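Local coordinates for dimethyladenosine transferase, putative (Plasmodium falciparum, PDB 2H1R), which probably transfers methyl groups from S-adenosyl-L-methionine to adenines of ribosomal RNA, at residues R83-E87 against G88-L92; S158-T161 against I162-L166; G54-T57 against V58-P62. One frame throughout, in Å; residues are numbered along the deposited sequence.

Contact 1. Residues R83-E87 against G88-L92; sequences RCLYE and GYNNL
The Tyr89 ring lies beside Glu87, whose carbonyl O stands over one ring face, 4.0 Å above the ring plane and displaced toward the rim. Glu87 also touches the ring with its side chain, CB packing 3.7 Å from Tyr89 CE2. The carboxylate beyond is turned 61° from the ring plane. That carboxylate is held from the helix side, where Arg83 NE gives a nearly straight hydrogen bond of 3.0 Å to Glu87 OE2. The bond is part of a salt bridge and meets OE2 from the syn side but somewhat out of the carboxylate plane, while OE2 lies at the guanidinium edge, almost in its plane.

The backbone next to these groups closes helix 74-86 with a Schellman motif. Tyr89 N reaches back to Cys84 O over 2.9 Å, and Gly88 N bonds to Leu85 O. Gly88 makes the reversal at a positive phi of 96°, a conformation glycine adopts easily, and the chain then leaves the helix axis.

Two side-chain pairs follow the turn. Asn90 crosses Leu85 at about a right angle, and its OD1 comes within 3.3 Å of Leu85 CD2, a polar atom resting against a methyl. On the buried side, Leu92 CD2 packs against Cys84 SG at 3.7 Å; with its CG anti to the backbone N (chi1 179°), Leu92 sends its branch back toward the helix.

The turn is the link from helix to strand in a beta-alpha-beta unit of the Rossmann-like methyltransferase domain: strand 66-70, helix 74-86, then strand 92-93, parallel to the first. Cys84 rests on Thr57 of helix 57-60 and Leu92 on Thr57 and Leu61, while Leu92 also covers Val67 and Thr69 of strand 66-70.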
loop_
_atom_site.group_PDB
_atom_site.type_symbol
_atom_site.label_atom_id
_atom_site.label_comp_id
_atom_site.label_asym_id
_atom_site.label_seq_id
_atom_site.Cartn_x
_atom_site.Cartn_y
_atom_site.Cartn_z
ATOM N N ARG A 83 -32.725 -0.517 -1.521
ATOM C CA ARG A 83 -32.603 0.687 -2.317
ATOM C C ARG A 83 -32.192 0.384 -3.755
ATOM O O ARG A 83 -32.797 0.888 -4.700
ATOM C CB ARG A 83 -31.574 1.626 -1.695
ATOM C CG ARG A 83 -31.432 2.908 -2.463
ATOM C CD ARG A 83 -30.324 3.755 -1.926
ATOM N NE ARG A 83 -30.238 4.964 -2.724
ATOM C CZ ARG A 83 -29.459 5.982 -2.435
ATOM N NH1 ARG A 83 -28.692 5.943 -1.355
ATOM N NH2 ARG A 83 -29.451 7.036 -3.243
ATOM N N CYS A 84 -31.148 -0.420 -3.906
ATOM C CA CYS A 84 -30.615 -0.731 -5.236
ATOM C C CYS A 84 -31.642 -1.520 -6.082
ATOM O O CYS A 84 -31.857 -1.199 -7.248
ATOM C CB CYS A 84 -29.282 -1.457 -5.094
ATOM S SG CYS A 84 -27.979 -0.351 -4.349
ATOM N N LEU A 85 -32.274 -2.520 -5.474
ATOM C CA LEU A 85 -33.355 -3.285 -6.112
ATOM C C LEU A 85 -34.447 -2.345 -6.597
ATOM O O LEU A 85 -34.836 -2.385 -7.766
ATOM C CB LEU A 85 -33.934 -4.321 -5.143
ATOM C CG LEU A 85 -33.122 -5.599 -4.886
ATOM C CD1 LEU A 85 -33.639 -6.376 -3.689
ATOM C CD2 LEU A 85 -33.123 -6.496 -6.141
ATOM N N TYR A 86 -34.895 -1.460 -5.704
ATOM C CA TYR A 86 -35.915 -0.449 -6.011
ATOM C C TYR A 86 -35.592 0.419 -7.211
ATOM O O TYR A 86 -36.502 0.797 -7.996
ATOM C CB TYR A 86 -36.159 0.463 -4.800
ATOM C CG TYR A 86 -37.305 1.427 -5.008
ATOM C CD1 TYR A 86 -38.622 1.001 -4.846
ATOM C CD2 TYR A 86 -37.078 2.751 -5.389
ATOM C CE1 TYR A 86 -39.696 1.877 -5.052
ATOM C CE2 TYR A 86 -38.142 3.642 -5.592
ATOM C CZ TYR A 86 -39.451 3.190 -5.417
ATOM O OH TYR A 86 -40.525 4.047 -5.599
ATOM N N GLU A 87 -34.322 0.791 -7.346
ATOM C CA GLU A 87 -33.928 1.629 -8.468
ATOM C C GLU A 87 -33.656 0.816 -9.738
ATOM O O GLU A 87 -33.280 1.378 -10.757
ATOM C CB GLU A 87 -32.734 2.525 -8.103
ATOM C CG GLU A 87 -33.042 3.439 -6.907
ATOM C CD GLU A 87 -31.869 4.304 -6.474
ATOM O OE1 GLU A 87 -30.975 4.571 -7.317
ATOM O OE2 GLU A 87 -31.864 4.743 -5.286
ATOM N N GLY A 88 -33.849 -0.496 -9.666
ATOM C CA GLY A 88 -33.761 -1.378 -10.860
ATOM C C GLY A 88 -32.424 -2.061 -11.079
ATOM O O GLY A 88 -32.144 -2.521 -12.193
ATOM N N TYR A 89 -31.586 -2.118 -10.038
ATOM C CA TYR A 89 -30.269 -2.745 -10.138
ATOM C C TYR A 89 -30.275 -4.092 -9.462
ATOM O O TYR A 89 -30.493 -4.213 -8.244
ATOM C CB TYR A 89 -29.135 -1.858 -9.573
ATOM C CG TYR A 89 -29.140 -0.435 -10.098
ATOM C CD1 TYR A 89 -28.838 -0.160 -11.434
ATOM C CD2 TYR A 89 -29.419 0.637 -9.261
ATOM C CE1 TYR A 89 -28.838 1.147 -11.914
ATOM C CE2 TYR A 89 -29.422 1.935 -9.737
ATOM C CZ TYR A 89 -29.153 2.181 -11.065
ATOM O OH TYR A 89 -29.147 3.467 -11.537
ATOM N N ASN A 90 -30.043 -5.121 -10.266
ATOM C CA ASN A 90 -30.013 -6.466 -9.754
ATOM C C ASN A 90 -28.596 -6.986 -9.671
ATOM O O ASN A 90 -28.379 -8.147 -9.317
ATOM C CB ASN A 90 -30.861 -7.387 -10.653
ATOM C CG ASN A 90 -32.342 -7.139 -10.505
ATOM O OD1 ASN A 90 -32.885 -7.197 -9.405
ATOM N ND2 ASN A 90 -33.007 -6.899 -11.608
ATOM N N ASN A 91 -27.626 -6.128 -9.979
ATOM C CA ASN A 91 -26.222 -6.565 -10.022
ATOM C C ASN A 91 -25.409 -6.193 -8.771
ATOM O O ASN A 91 -24.209 -5.967 -8.860
ATOM C CB ASN A 91 -25.523 -6.050 -11.296
ATOM C CG ASN A 91 -25.611 -4.527 -11.464
ATOM O OD1 ASN A 91 -26.595 -3.893 -11.093
ATOM N ND2 ASN A 91 -24.561 -3.939 -12.041
ATOM N N LEU A 92 -26.070 -6.160 -7.612
ATOM C CA LEU A 92 -25.373 -5.937 -6.336
ATOM C C LEU A 92 -25.250 -7.209 -5.504
ATOM O O LEU A 92 -26.225 -7.941 -5.317
ATOM C CB LEU A 92 -26.088 -4.855 -5.506
ATOM C CG LEU A 92 -25.506 -4.501 -4.133
ATOM C CD1 LEU A 92 -24.148 -3.779 -4.223
ATOM C CD2 LEU A 92 -26.548 -3.655 -3.377
#

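Contact 2. Residues S158-T161 against I162-L166; sequences SRLT and INVKL
Arg159 and Asn163 run side by side in the same direction, one helical turn apart, with the guanidinium and amide planes 78° from each other. Arg159 CG packs 3.7 Å from Asn163 ND2. The arginine leaves the helix with CG anti to the backbone N (chi1 -179°), and the bend at chi3 turns the guanidinium back toward Asp209 of helix 205-216, whose OD1 takes a salt bridge from Arg159 NH2 and a hydrogen bond from Asn163 ND2.

Two further pairs repeat this alignment. Leu160 CD1 lies 3.8 Å from Val164 CG2, and the aliphatic part of Lys165 folds along Thr161, CD being 4.0 Å from Thr161 CG2. Four backbone bonds hold the spacing, from Ile162 N to Ser158 O through to Lys165 N and Thr161 O; the one from Asn163 N to Arg159 O is 2.9 Å and almost straight.

Ser158 is the N-cap of helix 159-167, and its N donates to Thr161 OG1 over 3.2 Å. Thr161 OG1 is also bonded to the carbonyl O of Arg147 and so has two partners. Asp209 probably offsets the charge of Arg159 and of Arg213, whose NH2 lies close to Arg159 NH2.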
loop_
_atom_site.group_PDB
_atom_site.type_symbol
_atom_site.label_atom_id
_atom_site.label_comp_id
_atom_site.label_asym_id
_atom_site.label_seq_id
_atom_site.Cartn_x
_atom_site.Cartn_y
_atom_site.Cartn_z
ATOM N N SER A 158 8.358 7.967 4.513
ATOM C CA SER A 158 8.537 6.798 5.391
ATOM C C SER A 158 8.534 5.478 4.601
ATOM O O SER A 158 8.390 5.487 3.353
ATOM C CB SER A 158 7.462 6.775 6.485
ATOM O OG SER A 158 6.204 6.410 5.921
ATOM N N ARG A 159 8.709 4.381 5.330
ATOM C CA ARG A 159 8.638 3.028 4.732
ATOM C C ARG A 159 7.280 2.845 4.036
ATOM O O ARG A 159 7.226 2.336 2.923
ATOM C CB ARG A 159 8.828 1.986 5.811
ATOM C CG ARG A 159 8.803 0.524 5.294
ATOM C CD ARG A 159 9.095 -0.439 6.411
ATOM N NE ARG A 159 8.315 -0.144 7.615
ATOM C CZ ARG A 159 7.147 -0.708 7.909
ATOM N NH1 ARG A 159 6.505 -0.356 9.015
ATOM N NH2 ARG A 159 6.619 -1.630 7.112
ATOM N N LEU A 160 6.202 3.329 4.654
ATOM C CA LEU A 160 4.873 3.281 4.008
ATOM C C LEU A 160 4.906 3.885 2.634
ATOM O O LEU A 160 4.435 3.276 1.647
ATOM C CB LEU A 160 3.817 4.040 4.839
ATOM C CG LEU A 160 2.531 4.439 4.088
ATOM C CD1 LEU A 160 1.724 3.177 3.709
ATOM C CD2 LEU A 160 1.669 5.412 4.925
ATOM N N THR A 161 5.445 5.107 2.551
ATOM C CA THR A 161 5.537 5.825 1.299
ATOM C C THR A 161 6.265 5.060 0.228
ATOM O O THR A 161 5.797 5.001 -0.923
ATOM C CB THR A 161 6.229 7.229 1.436
ATOM O OG1 THR A 161 5.808 7.874 2.650
ATOM C CG2 THR A 161 5.897 8.061 0.241
ATOM N N ILE A 162 7.414 4.486 0.568
ATOM C CA ILE A 162 8.173 3.782 -0.457
ATOM C C ILE A 162 7.458 2.484 -0.887
ATOM O O ILE A 162 7.427 2.187 -2.078
ATOM C CB ILE A 162 9.642 3.544 -0.055
ATOM C CG1 ILE A 162 10.358 4.879 0.117
ATOM C CG2 ILE A 162 10.394 2.771 -1.162
ATOM C CD1 ILE A 162 11.900 4.754 0.438
ATOM N N ASN A 163 6.879 1.760 0.062
ATOM C CA ASN A 163 6.026 0.579 -0.256
ATOM C C ASN A 163 4.955 0.880 -1.267
ATOM O O ASN A 163 4.846 0.206 -2.324
ATOM C CB ASN A 163 5.441 -0.029 0.996
ATOM C CG ASN A 163 6.425 -0.932 1.690
ATOM O OD1 ASN A 163 7.287 -1.500 1.045
ATOM N ND2 ASN A 163 6.329 -1.050 2.983
ATOM N N VAL A 164 4.212 1.947 -1.003
ATOM C CA VAL A 164 3.163 2.408 -1.923
ATOM C C VAL A 164 3.710 2.739 -3.313
ATOM O O VAL A 164 3.123 2.324 -4.356
ATOM C CB VAL A 164 2.388 3.612 -1.301
ATOM C CG1 VAL A 164 1.392 4.210 -2.291
ATOM C CG2 VAL A 164 1.641 3.153 -0.094
ATOM N N LYS A 165 4.825 3.469 -3.350
ATOM C CA LYS A 165 5.407 3.925 -4.584
ATOM C C LYS A 165 5.951 2.737 -5.407
ATOM O O LYS A 165 5.957 2.782 -6.647
ATOM C CB LYS A 165 6.553 4.900 -4.305
ATOM C CG LYS A 165 6.126 6.340 -3.911
ATOM C CD LYS A 165 7.313 7.132 -3.389
ATOM C CE LYS A 165 8.165 7.682 -4.546
ATOM N NZ LYS A 165 9.501 8.160 -4.020
ATOM N N LEU A 166 6.423 1.708 -4.717
ATOM C CA LEU A 166 6.956 0.553 -5.424
ATOM C C LEU A 166 5.823 -0.140 -6.151
ATOM O O LEU A 166 5.962 -0.471 -7.323
ATOM C CB LEU A 166 7.649 -0.440 -4.482
ATOM C CG LEU A 166 8.097 -1.724 -5.235
ATOM C CD1 LEU A 166 9.116 -1.393 -6.264
ATOM C CD2 LEU A 166 8.652 -2.744 -4.313
#

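Contact 3. Residues G54-T57 against V58-P62; sequences GNLT and VKLLP
Leu56 lies obliquely over Leu60, one turn further along, its CG 4.0 Å from Leu60 CD1. With CG anti to the backbone N (chi1 -178°), Leu56 reaches along the helix to Leu60, and the two leucines form one apolar patch. The next pair along, Thr57 and Leu61, instead runs alongside in a common direction, Thr57 CG2 touching Leu61 CD1 at 3.9 Å. The other branch of Thr57 is polar: OG1 is hydrogen-bonded to Glu48 OE1, near the end of strand 45-49.

Val58 turns both methyls back over the preceding turn. CG1 comes 3.3 Å from Gly54 O, while CG2, placed between the backbone N and the carbonyl carbon, meets Asn55 O at 3.5 Å. Lys59 passes over Asn55 O with its CG and CD, then bends twice and carries NZ away to a salt bridge with Asp32.

The backbone shows how this short helix starts. Val58 N bonds to Gly54 O over 3.1 Å; Gly54 has a positive phi (88°), which favours glycine. Leu56 O takes two donors, Leu60 N nearly in line with the carbonyl and Lys59 N from above its plane at 2.9 Å, a mixture of four- and three-residue spacing. Thr57 O receives Leu61 N at 3.1 Å and, weakly, Leu60 N.

Gly54 is the last glycine of the glycine-rich GxGxG motif that follows strand 45-49 in class I methyltransferases, and helix 57-60 continues from it. The patch of Leu56 and Leu60 packs on Ile35 of helix 28-38 and on Glu48, with Leu60 also on Val46 of strand 45-49. Val58 meets Arg83 and Cys84 of helix 74-86, which places the short helix between helices 28-38 and 74-86.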
loop_
_atom_site.group_PDB
_atom_site.type_symbol
_atom_site.label_atom_id
_atom_site.label_comp_id
_atom_site.label_asym_id
_atom_site.label_seq_id
_atom_site.Cartn_x
_atom_site.Cartn_y
_atom_site.Cartn_z
ATOM N N GLY A 54 -25.693 3.767 0.696
ATOM C CA GLY A 54 -25.709 3.313 -0.693
ATOM C C GLY A 54 -25.670 4.457 -1.677
ATOM O O GLY A 54 -25.963 4.263 -2.862
ATOM N N ASN A 55 -25.313 5.663 -1.204
ATOM C CA ASN A 55 -25.209 6.840 -2.085
ATOM C C ASN A 55 -24.181 6.702 -3.218
ATOM O O ASN A 55 -24.458 7.089 -4.359
ATOM C CB ASN A 55 -24.890 8.099 -1.258
ATOM C CG ASN A 55 -26.129 8.857 -0.843
ATOM O OD1 ASN A 55 -27.240 8.360 -0.975
ATOM N ND2 ASN A 55 -25.942 10.089 -0.335
ATOM N N LEU A 56 -23.008 6.144 -2.910
ATOM C CA LEU A 56 -22.029 5.787 -3.963
ATOM C C LEU A 56 -22.385 4.470 -4.706
ATOM O O LEU A 56 -22.223 4.368 -5.935
ATOM C CB LEU A 56 -20.612 5.691 -3.386
ATOM C CG LEU A 56 -19.518 5.359 -4.415
ATOM C CD1 LEU A 56 -19.352 6.466 -5.439
ATOM C CD2 LEU A 56 -18.174 5.024 -3.729
ATOM N N THR A 57 -22.888 3.493 -3.970
ATOM C CA THR A 57 -23.324 2.210 -4.565
ATOM C C THR A 57 -24.228 2.386 -5.784
ATOM O O THR A 57 -23.987 1.786 -6.849
ATOM C CB THR A 57 -24.054 1.332 -3.543
ATOM O OG1 THR A 57 -23.288 1.270 -2.345
ATOM C CG2 THR A 57 -24.212 -0.117 -4.075
ATOM N N VAL A 58 -25.256 3.215 -5.642
ATOM C CA VAL A 58 -26.227 3.399 -6.709
ATOM C C VAL A 58 -25.605 4.057 -7.945
ATOM O O VAL A 58 -26.127 3.930 -9.060
ATOM C CB VAL A 58 -27.510 4.134 -6.210
ATOM C CG1 VAL A 58 -28.180 3.329 -5.070
ATOM C CG2 VAL A 58 -27.229 5.585 -5.773
ATOM N N LYS A 59 -24.467 4.735 -7.756
ATOM C CA LYS A 59 -23.795 5.389 -8.870
ATOM C C LYS A 59 -22.833 4.444 -9.559
ATOM O O LYS A 59 -22.517 4.637 -10.757
ATOM C CB LYS A 59 -23.030 6.646 -8.411
ATOM C CG LYS A 59 -23.915 7.817 -7.986
ATOM C CD LYS A 59 -23.084 8.916 -7.327
ATOM C CE LYS A 59 -22.206 9.684 -8.316
ATOM N NZ LYS A 59 -23.050 10.542 -9.199
ATOM N N LEU A 60 -22.336 3.463 -8.801
ATOM C CA LEU A 60 -21.419 2.415 -9.317
ATOM C C LEU A 60 -22.107 1.344 -10.183
ATOM O O LEU A 60 -21.579 0.920 -11.197
ATOM C CB LEU A 60 -20.704 1.703 -8.151
ATOM C CG LEU A 60 -19.711 2.534 -7.303
ATOM C CD1 LEU A 60 -19.378 1.740 -6.060
ATOM C CD2 LEU A 60 -18.458 2.864 -8.088
ATOM N N LEU A 61 -23.265 0.911 -9.735
ATOM C CA LEU A 61 -24.019 -0.205 -10.346
ATOM C C LEU A 61 -24.344 -0.113 -11.876
ATOM O O LEU A 61 -24.207 -1.106 -12.597
ATOM C CB LEU A 61 -25.273 -0.465 -9.510
ATOM C CG LEU A 61 -25.077 -1.134 -8.139
ATOM C CD1 LEU A 61 -26.274 -0.958 -7.270
ATOM C CD2 LEU A 61 -24.764 -2.624 -8.335
ATOM N N PRO A 62 -24.824 1.037 -12.354
ATOM C CA PRO A 62 -25.017 1.209 -13.812
ATOM C C PRO A 62 -23.705 1.296 -14.604
ATOM O O PRO A 62 -23.726 1.142 -15.830
ATOM C CB PRO A 62 -25.836 2.503 -13.904
ATOM C CG PRO A 62 -25.453 3.253 -12.640
ATOM C CD PRO A 62 -25.287 2.225 -11.597
#

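How the contacts relate
Contacts 1 and 3 are neighbours, their centres about 9 Å apart, and they meet directly. Arg83 NH1 lies 2.8 Å from Asn55 OD1 and Asn91 ND2 2.9 Å from Leu61 O, both probable hydrogen bonds, and Cys84 SG packs 3.4 Å from Leu61 CD1. Contact 3 lies nearer the predicted S-adenosyl-L-methionine site, the side chain of Leu56 being about 7 Å from that of Leu25; contact 1 is a little further off, with Leu92 about 10 Å from Asp71 between side chains. Contact 2 stands apart, with centres about 39 Å from contact 1 and 31 Å from contact 3, in a helix away from the predicted site that packs against the helices 205-216 and 279-291.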